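Local structure of aldehyde dehydrogenase family protein (Pseudomonas syringae pv. tomato, 6X9L) at residues N7-D12 with A97-L102; G83-L88 with A195-D200. The protein oxidises long-chain aliphatic aldehydes, probably with NAD+ as the electron acceptor. The protein carries 1 engineered substitution. One frame throughout, in Å; residues are numbered along the deposited sequence.

Contact 1 (N7-D12 with A97-L102); sequences NSHRVD and AQAISL
Loop 7-12 lies against helix segment 97-102 and comes nearest at His-9, whose CA is 5.6 Å from the CA of Gln-98. The loop bends through an Asx turn. Asn-7 OD1 accepts the backbone N of His-9 at 3.2 Å, with that N above the carbonyl plane. CG of Asn-7 stands anti to its backbone N (chi1 -166°), and its amide reaches the helix. There Asn-7 ND2 gives a hydrogen bond to Gln-98 O at 3.3 Å, in the carbonyl plane and on a lone pair. That oxygen already accepts Leu-102 N within the helix, so two donors share it. A water joins ND2 to Ser-101 OG, which also bonds Ala-106 O.

The Gln-98 side chain bends at chi2 (-87°), which brings its amide beside Asn-7 and Ser-8. Its OE1 takes Ser-8 N at 3.1 Å, an almost straight bond that arrives from above the carbonyl plane. Gln-98 NE2 bonds Glu-94 in the same helix. The Asn-7 and Gln-98 side chains pass each other in opposite directions, with their amide planes 70° apart.

Beside the turn the ring of His-9 packs on Ala-99 and Leu-102, which joins the N-terminal loop to helix 93-104. Leu-193 of helix 188-201 also touches His-9 and Ala-99. The Leu-102 CD2 methyl lies at the edge of the His-9 ring, 3.9 Å from CD2 of His-9. Ala-99 CB sits over the ring centre in a CH-pi contact, 3.6 Å from the centroid.

Contact 2 (G83-L88 with A195-D200); sequences GRIHEL and AQLVHD
Arg-84 NH1 is gripped by one firm bond and one weak one. The firm bond is a salt bridge to Glu-87 OE1 at 3.0 Å, close to the guanidinium plane; the weak one is a long ion pair with Glu-91. Leu-88 CD1 lies over the guanidinium, 3.4 Å above its plane.

No hydrogen bond joins the two segments, which meet through apolar side chains. The axes of the two short segments pass 9.0 Å apart, with the chain directions 129° apart. Leu-197 lies between Ile-85 and Leu-88. Its CG stands anti to the backbone N (chi1 -174°), and both methyls meet helix 83-88. CD1 lies on the backbone of Leu-88. CD2 meets CG2 of Ile-85 at 3.7 Å, and CG of Leu-197 meets CB of Leu-88 at 3.6 Å. The Ile-85 and Val-198 side chains lie side by side, CD1 near CG1. Leu-88 CD2 rests on the backbone, 3.7 Å from Leu-197 O and close to C of Asp-200. The Asp-200 carboxylate is held by Gln-196 through OD1 and by a salt bridge to Arg-92 through OD2.

Helix 188-201 links the adjacent parallel strands 178-182 and 208-210. The contact thus packs helix 75-91 onto the helix of a beta-alpha-beta crossover, as in the Rossmann-like NAD-binding domain of aldehyde dehydrogenases.

How the contacts relate
Contact 1 and contact 2 are neighbours, with centres 18 Å apart and nearest atoms about 5 Å apart, but they do not touch. Their segments alternate along the chain: 7-12, 83-88, 97-102, 195-200. Helices 75-91 and 93-104 are consecutive, and each supplies one segment. Helix 188-201 connects the two sites. Its 195-200 part forms contact 2, while Leu-193 and Ser-190, nearer its start, touch side chains of contact 1. Early helices and the N-terminal loop thereby pack against one crossover helix of what is, as in other aldehyde dehydrogenases, the nucleotide-binding domain. Both contacts lie away from the NAD and octanal pockets.

Contact 1 (N7-D12 with A97-L102)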
ATOM      1  N   ASN A   7     -10.227  -6.315  41.384  1.00 57.96           N
ATOM      2  CA  ASN A   7     -10.653  -6.029  40.017  1.00 57.33           C
ATOM      3  C   ASN A   7     -12.152  -6.267  39.887  1.00 56.77           C
ATOM      4  O   ASN A   7     -12.667  -7.303  40.311  1.00 55.63           O
ATOM      5  CB  ASN A   7      -9.880  -6.895  39.016  1.00 54.83           C
ATOM      6  CG  ASN A   7     -10.030  -6.401  37.571  1.00 54.14           C
ATOM      7  OD1 ASN A   7     -11.081  -6.581  36.948  1.00 53.82           O
ATOM      8  ND2 ASN A   7      -8.973  -5.782  37.036  1.00 53.91           N
ATOM      9  N   SER A   8     -12.852  -5.299  39.305  1.00 47.61           N
ATOM     10  CA  SER A   8     -14.307  -5.248  39.357  1.00 46.88           C
ATOM     11  C   SER A   8     -14.993  -5.680  38.065  1.00 45.30           C
ATOM     12  O   SER A   8     -16.224  -5.624  37.991  1.00 45.06           O
ATOM     13  CB  SER A   8     -14.750  -3.834  39.699  1.00 47.98           C
ATOM     14  OG  SER A   8     -14.272  -2.957  38.700  1.00 48.20           O
ATOM     15  N   HIS A   9     -14.254  -6.097  37.052  1.00 51.86           N
ATOM     16  CA  HIS A   9     -14.881  -6.420  35.782  1.00 50.16           C
ATOM     17  C   HIS A   9     -15.554  -7.783  35.823  1.00 48.79           C
ATOM     18  O   HIS A   9     -14.984  -8.755  36.318  1.00 48.47           O
ATOM     19  CB  HIS A   9     -13.859  -6.413  34.657  1.00 49.52           C
ATOM     20  CG  HIS A   9     -14.447  -6.812  33.349  1.00 47.83           C
ATOM     21  ND1 HIS A   9     -15.425  -6.068  32.728  1.00 47.90           N
ATOM     22  CD2 HIS A   9     -14.238  -7.895  32.568  1.00 46.22           C
ATOM     23  CE1 HIS A   9     -15.769  -6.657  31.597  1.00 46.63           C
ATOM     24  NE2 HIS A   9     -15.069  -7.770  31.481  1.00 45.64           N
ATOM     25  N   ARG A  10     -16.758  -7.861  35.261  1.00 47.80           N
ATOM     26  CA  ARG A  10     -17.462  -9.129  35.117  1.00 46.89           C
ATOM     27  C   ARG A  10     -17.880  -9.299  33.668  1.00 45.93           C
ATOM     28  O   ARG A  10     -18.562  -8.433  33.107  1.00 46.24           O
ATOM     29  CB  ARG A  10     -18.677  -9.190  36.033  1.00 47.77           C
ATOM     30  CG  ARG A  10     -18.323  -9.099  37.480  1.00 48.94           C
ATOM     31  CD  ARG A  10     -19.579  -9.073  38.276  1.00 49.75           C
ATOM     32  NE  ARG A  10     -19.327  -9.110  39.704  1.00 50.84           N
ATOM     33  CZ  ARG A  10     -20.244  -9.483  40.584  1.00 51.11           C
ATOM     34  NH1 ARG A  10     -21.440  -9.857  40.155  1.00 50.62           N
ATOM     35  NH2 ARG A  10     -19.965  -9.504  41.880  1.00 51.89           N
ATOM     36  N   VAL A  11     -17.472 -10.408  33.057  1.00 52.39           N
ATOM     37  CA  VAL A  11     -17.820 -10.636  31.663  1.00 51.88           C
ATOM     38  C   VAL A  11     -19.311 -10.910  31.567  1.00 52.56           C
ATOM     39  O   VAL A  11     -19.882 -11.628  32.397  1.00 53.10           O
ATOM     40  CB  VAL A  11     -16.991 -11.795  31.085  1.00 51.25           C
ATOM     41  CG1 VAL A  11     -17.262 -11.957  29.603  1.00 51.17           C
ATOM     42  CG2 VAL A  11     -15.506 -11.552  31.334  1.00 50.84           C
ATOM     43  N   ASP A  12     -19.955 -10.341  30.567  1.00 53.44           N
ATOM     44  CA  ASP A  12     -21.366 -10.643  30.413  1.00 54.06           C
ATOM     45  C   ASP A  12     -21.520 -12.114  30.045  1.00 54.05           C
ATOM     46  O   ASP A  12     -21.052 -12.542  28.976  1.00 53.85           O
ATOM     47  CB  ASP A  12     -22.002  -9.744  29.358  1.00 54.60           C
ATOM     48  CG  ASP A  12     -23.451 -10.034  29.166  1.00 55.47           C
ATOM     49  OD1 ASP A  12     -23.956 -10.984  29.792  1.00 55.61           O
ATOM     50  OD2 ASP A  12     -24.095  -9.311  28.390  1.00 56.24           O
ATOM     51  N   ALA A  97     -11.221   0.298  31.707  1.00 40.25           N
ATOM     52  CA  ALA A  97      -9.890   0.146  32.297  1.00 40.92           C
ATOM     53  C   ALA A  97      -9.788  -1.141  33.104  1.00 40.87           C
ATOM     54  O   ALA A  97      -8.732  -1.781  33.138  1.00 41.11           O
ATOM     55  CB  ALA A  97      -9.543   1.349  33.176  1.00 41.71           C
ATOM     56  N   GLN A  98     -10.876  -1.547  33.757  1.00 43.36           N
ATOM     57  CA  GLN A  98     -10.818  -2.771  34.556  1.00 43.46           C
ATOM     58  C   GLN A  98     -10.723  -4.025  33.684  1.00 43.01           C
ATOM     59  O   GLN A  98     -10.046  -4.989  34.060  1.00 43.29           O
ATOM     60  CB  GLN A  98     -12.023  -2.827  35.488  1.00 43.40           C
ATOM     61  CG  GLN A  98     -12.015  -1.699  36.521  1.00 44.01           C
ATOM     62  CD  GLN A  98     -11.230  -2.042  37.775  1.00 44.71           C
ATOM     63  OE1 GLN A  98     -10.895  -3.204  38.021  1.00 44.70           O
ATOM     64  NE2 GLN A  98     -10.925  -1.025  38.580  1.00 45.32           N
ATOM     65  N   ALA A  99     -11.371  -4.030  32.517  1.00 38.16           N
ATOM     66  CA  ALA A  99     -11.308  -5.195  31.640  1.00 37.78           C
ATOM     67  C   ALA A  99      -9.931  -5.321  30.967  1.00 37.97           C
ATOM     68  O   ALA A  99      -9.381  -6.425  30.868  1.00 38.06           O
ATOM     69  CB  ALA A  99     -12.442  -5.130  30.609  1.00 36.81           C
ATOM     70  N   ILE A 100      -9.352  -4.201  30.523  1.00 37.18           N
ATOM     71  CA  ILE A 100      -7.988  -4.220  29.983  1.00 37.53           C
ATOM     72  C   ILE A 100      -7.007  -4.775  31.014  1.00 37.95           C
ATOM     73  O   ILE A 100      -6.240  -5.707  30.740  1.00 37.89           O
ATOM     74  CB  ILE A 100      -7.578  -2.807  29.536  1.00 37.75           C
ATOM     75  CG1 ILE A 100      -8.447  -2.333  28.358  1.00 37.21           C
ATOM     76  CG2 ILE A 100      -6.052  -2.738  29.297  1.00 37.93           C
ATOM     77  CD1 ILE A 100      -8.473  -0.802  28.148  1.00 37.67           C
ATOM     78  N   SER A 101      -7.000  -4.183  32.210  1.00 42.43           N
ATOM     79  CA  SER A 101      -6.163  -4.664  33.303  1.00 42.71           C
ATOM     80  C   SER A 101      -6.366  -6.157  33.539  1.00 42.58           C
ATOM     81  O   SER A 101      -5.397  -6.918  33.675  1.00 42.57           O
ATOM     82  CB  SER A 101      -6.486  -3.876  34.574  1.00 43.17           C
ATOM     83  OG  SER A 101      -5.583  -4.167  35.624  1.00 43.53           O
ATOM     84  N   LEU A 102      -7.628  -6.591  33.598  1.00 40.88           N
ATOM     85  CA  LEU A 102      -7.911  -7.993  33.892  1.00 41.05           C
ATOM     86  C   LEU A 102      -7.314  -8.920  32.836  1.00 41.01           C
ATOM     87  O   LEU A 102      -6.709  -9.952  33.170  1.00 41.16           O
ATOM     88  CB  LEU A 102      -9.418  -8.218  33.991  1.00 40.92           C
ATOM     89  CG  LEU A 102      -9.784  -9.661  34.335  1.00 41.15           C
ATOM     90  CD1 LEU A 102      -9.353  -9.946  35.747  1.00 41.59           C
ATOM     91  CD2 LEU A 102     -11.280  -9.938  34.145  1.00 40.82           C
TER
HETATM   92  O   HOH W   1      -6.677  -5.235  37.556  1.00 45.98           O

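Contact 2 (G83-L88 with A195-D200)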
ATOM      1  N   GLY A  83     -19.180  10.663  17.278  1.00 43.98           N
ATOM      2  CA  GLY A  83     -19.163  11.500  18.459  1.00 44.65           C
ATOM      3  C   GLY A  83     -19.776  10.800  19.654  1.00 44.14           C
ATOM      4  O   GLY A  83     -19.227  10.840  20.761  1.00 44.56           O
ATOM      5  N   ARG A  84     -20.911  10.123  19.440  1.00 59.14           N
ATOM      6  CA  ARG A  84     -21.614   9.447  20.528  1.00 58.55           C
ATOM      7  C   ARG A  84     -20.818   8.255  21.047  1.00 57.99           C
ATOM      8  O   ARG A  84     -20.714   8.046  22.262  1.00 58.18           O
ATOM      9  CB  ARG A  84     -22.997   9.012  20.046  1.00 57.85           C
ATOM     10  CG  ARG A  84     -23.764   8.183  21.019  1.00 57.40           C
ATOM     11  CD  ARG A  84     -23.985   8.924  22.318  1.00 58.17           C
ATOM     12  NE  ARG A  84     -24.913   8.194  23.178  1.00 57.93           N
ATOM     13  CZ  ARG A  84     -25.063   8.401  24.485  1.00 58.31           C
ATOM     14  NH1 ARG A  84     -24.340   9.320  25.119  1.00 59.02           N
ATOM     15  NH2 ARG A  84     -25.937   7.673  25.160  1.00 58.02           N
ATOM     16  N   ILE A  85     -20.262   7.450  20.145  1.00 42.04           N
ATOM     17  CA  ILE A  85     -19.300   6.436  20.557  1.00 41.73           C
ATOM     18  C   ILE A  85     -18.255   7.021  21.510  1.00 42.77           C
ATOM     19  O   ILE A  85     -17.937   6.428  22.547  1.00 42.72           O
ATOM     20  CB  ILE A  85     -18.641   5.803  19.316  1.00 41.27           C
ATOM     21  CG1 ILE A  85     -19.673   4.961  18.564  1.00 40.08           C
ATOM     22  CG2 ILE A  85     -17.433   4.969  19.711  1.00 40.79           C
ATOM     23  CD1 ILE A  85     -19.162   4.455  17.267  1.00 39.56           C
ATOM     24  N   HIS A  86     -17.689   8.185  21.169  1.00 50.84           N
ATOM     25  CA  HIS A  86     -16.662   8.787  22.021  1.00 51.97           C
ATOM     26  C   HIS A  86     -17.211   9.149  23.401  1.00 52.23           C
ATOM     27  O   HIS A  86     -16.527   8.962  24.418  1.00 52.60           O
ATOM     28  CB  HIS A  86     -16.063  10.027  21.355  1.00 53.17           C
ATOM     29  CG  HIS A  86     -15.078  10.765  22.215  1.00 54.45           C
ATOM     30  ND1 HIS A  86     -15.423  11.872  22.962  1.00 55.09           N
ATOM     31  CD2 HIS A  86     -13.758  10.560  22.437  1.00 55.18           C
ATOM     32  CE1 HIS A  86     -14.358  12.309  23.614  1.00 56.02           C
ATOM     33  NE2 HIS A  86     -13.335  11.528  23.316  1.00 56.11           N
ATOM     34  N   GLU A  87     -18.428   9.699  23.459  1.00 68.74           N
ATOM     35  CA  GLU A  87     -19.035   9.980  24.757  1.00 68.97           C
ATOM     36  C   GLU A  87     -19.136   8.713  25.592  1.00 68.32           C
ATOM     37  O   GLU A  87     -18.867   8.733  26.801  1.00 68.88           O
ATOM     38  CB  GLU A  87     -20.420  10.591  24.580  1.00 68.92           C
ATOM     39  CG  GLU A  87     -20.452  11.921  23.877  1.00 69.76           C
ATOM     40  CD  GLU A  87     -21.864  12.306  23.468  1.00 69.65           C
ATOM     41  OE1 GLU A  87     -22.819  11.699  23.994  1.00 69.16           O
ATOM     42  OE2 GLU A  87     -22.020  13.202  22.608  1.00 70.11           O
ATOM     43  N   LEU A  88     -19.517   7.599  24.962  1.00 48.15           N
ATOM     44  CA  LEU A  88     -19.758   6.373  25.709  1.00 47.52           C
ATOM     45  C   LEU A  88     -18.453   5.781  26.233  1.00 47.94           C
ATOM     46  O   LEU A  88     -18.404   5.244  27.346  1.00 48.12           O
ATOM     47  CB  LEU A  88     -20.505   5.379  24.823  1.00 46.33           C
ATOM     48  CG  LEU A  88     -21.974   5.109  25.170  1.00 46.09           C
ATOM     49  CD1 LEU A  88     -22.605   6.302  25.891  1.00 46.79           C
ATOM     50  CD2 LEU A  88     -22.755   4.766  23.912  1.00 45.41           C
ATOM     51  N   ALA A 195     -17.698  -3.596  21.562  1.00 49.73           N
ATOM     52  CA  ALA A 195     -18.793  -3.919  20.651  1.00 49.33           C
ATOM     53  C   ALA A 195     -20.131  -3.498  21.247  1.00 49.65           C
ATOM     54  O   ALA A 195     -20.951  -2.855  20.577  1.00 49.47           O
ATOM     55  CB  ALA A 195     -18.798  -5.412  20.325  1.00 49.25           C
ATOM     56  N   GLN A 196     -20.361  -3.849  22.520  1.00 49.38           N
ATOM     57  CA  GLN A 196     -21.563  -3.400  23.216  1.00 49.61           C
ATOM     58  C   GLN A 196     -21.694  -1.888  23.151  1.00 49.70           C
ATOM     59  O   GLN A 196     -22.802  -1.356  23.023  1.00 49.75           O
ATOM     60  CB  GLN A 196     -21.517  -3.853  24.672  1.00 50.17           C
ATOM     61  CG  GLN A 196     -22.817  -3.632  25.407  1.00 50.61           C
ATOM     62  CD  GLN A 196     -23.964  -4.319  24.713  1.00 50.47           C
ATOM     63  OE1 GLN A 196     -23.940  -5.543  24.520  1.00 50.51           O
ATOM     64  NE2 GLN A 196     -24.971  -3.536  24.307  1.00 50.36           N
ATOM     65  N   LEU A 197     -20.555  -1.190  23.224  1.00 39.54           N
ATOM     66  CA  LEU A 197     -20.527   0.267  23.266  1.00 39.93           C
ATOM     67  C   LEU A 197     -20.955   0.881  21.935  1.00 39.62           C
ATOM     68  O   LEU A 197     -21.739   1.841  21.914  1.00 39.98           O
ATOM     69  CB  LEU A 197     -19.121   0.743  23.656  1.00 40.43           C
ATOM     70  CG  LEU A 197     -18.907   2.240  23.888  1.00 41.15           C
ATOM     71  CD1 LEU A 197     -17.943   2.462  25.044  1.00 41.95           C
ATOM     72  CD2 LEU A 197     -18.396   2.903  22.631  1.00 41.04           C
ATOM     73  N   VAL A 198     -20.422   0.378  20.810  1.00 36.51           N
ATOM     74  CA  VAL A 198     -20.878   0.907  19.522  1.00 36.36           C
ATOM     75  C   VAL A 198     -22.343   0.542  19.291  1.00 36.27           C
ATOM     76  O   VAL A 198     -23.092   1.318  18.688  1.00 36.58           O
ATOM     77  CB  VAL A 198     -19.991   0.456  18.333  1.00 35.99           C
ATOM     78  CG1 VAL A 198     -18.474   0.671  18.630  1.00 36.16           C
ATOM     79  CG2 VAL A 198     -20.283  -0.975  17.925  1.00 35.44           C
ATOM     80  N   HIS A 199     -22.790  -0.614  19.778  1.00 44.37           N
ATOM     81  CA  HIS A 199     -24.211  -0.936  19.693  1.00 44.50           C
ATOM     82  C   HIS A 199     -25.053   0.125  20.395  1.00 44.89           C
ATOM     83  O   HIS A 199     -25.988   0.689  19.807  1.00 45.00           O
ATOM     84  CB  HIS A 199     -24.486  -2.306  20.302  1.00 44.63           C
ATOM     85  CG  HIS A 199     -25.937  -2.666  20.309  1.00 44.97           C
ATOM     86  ND1 HIS A 199     -26.611  -3.041  19.166  1.00 44.93           N
ATOM     87  CD2 HIS A 199     -26.851  -2.679  21.309  1.00 45.37           C
ATOM     88  CE1 HIS A 199     -27.874  -3.285  19.462  1.00 45.28           C
ATOM     89  NE2 HIS A 199     -28.047  -3.069  20.755  1.00 45.53           N
ATOM     90  N   ASP A 200     -24.732   0.399  21.663  1.00 50.00           N
ATOM     91  CA  ASP A 200     -25.456   1.395  22.443  1.00 50.48           C
ATOM     92  C   ASP A 200     -25.320   2.796  21.852  1.00 50.82           C
ATOM     93  O   ASP A 200     -26.231   3.618  21.985  1.00 51.20           O
ATOM     94  CB  ASP A 200     -24.958   1.363  23.887  1.00 50.87           C
ATOM     95  CG  ASP A 200     -25.340   0.081  24.612  1.00 50.99           C
ATOM     96  OD1 ASP A 200     -26.274  -0.614  24.158  1.00 50.92           O
ATOM     97  OD2 ASP A 200     -24.721  -0.233  25.649  1.00 51.32           O
TER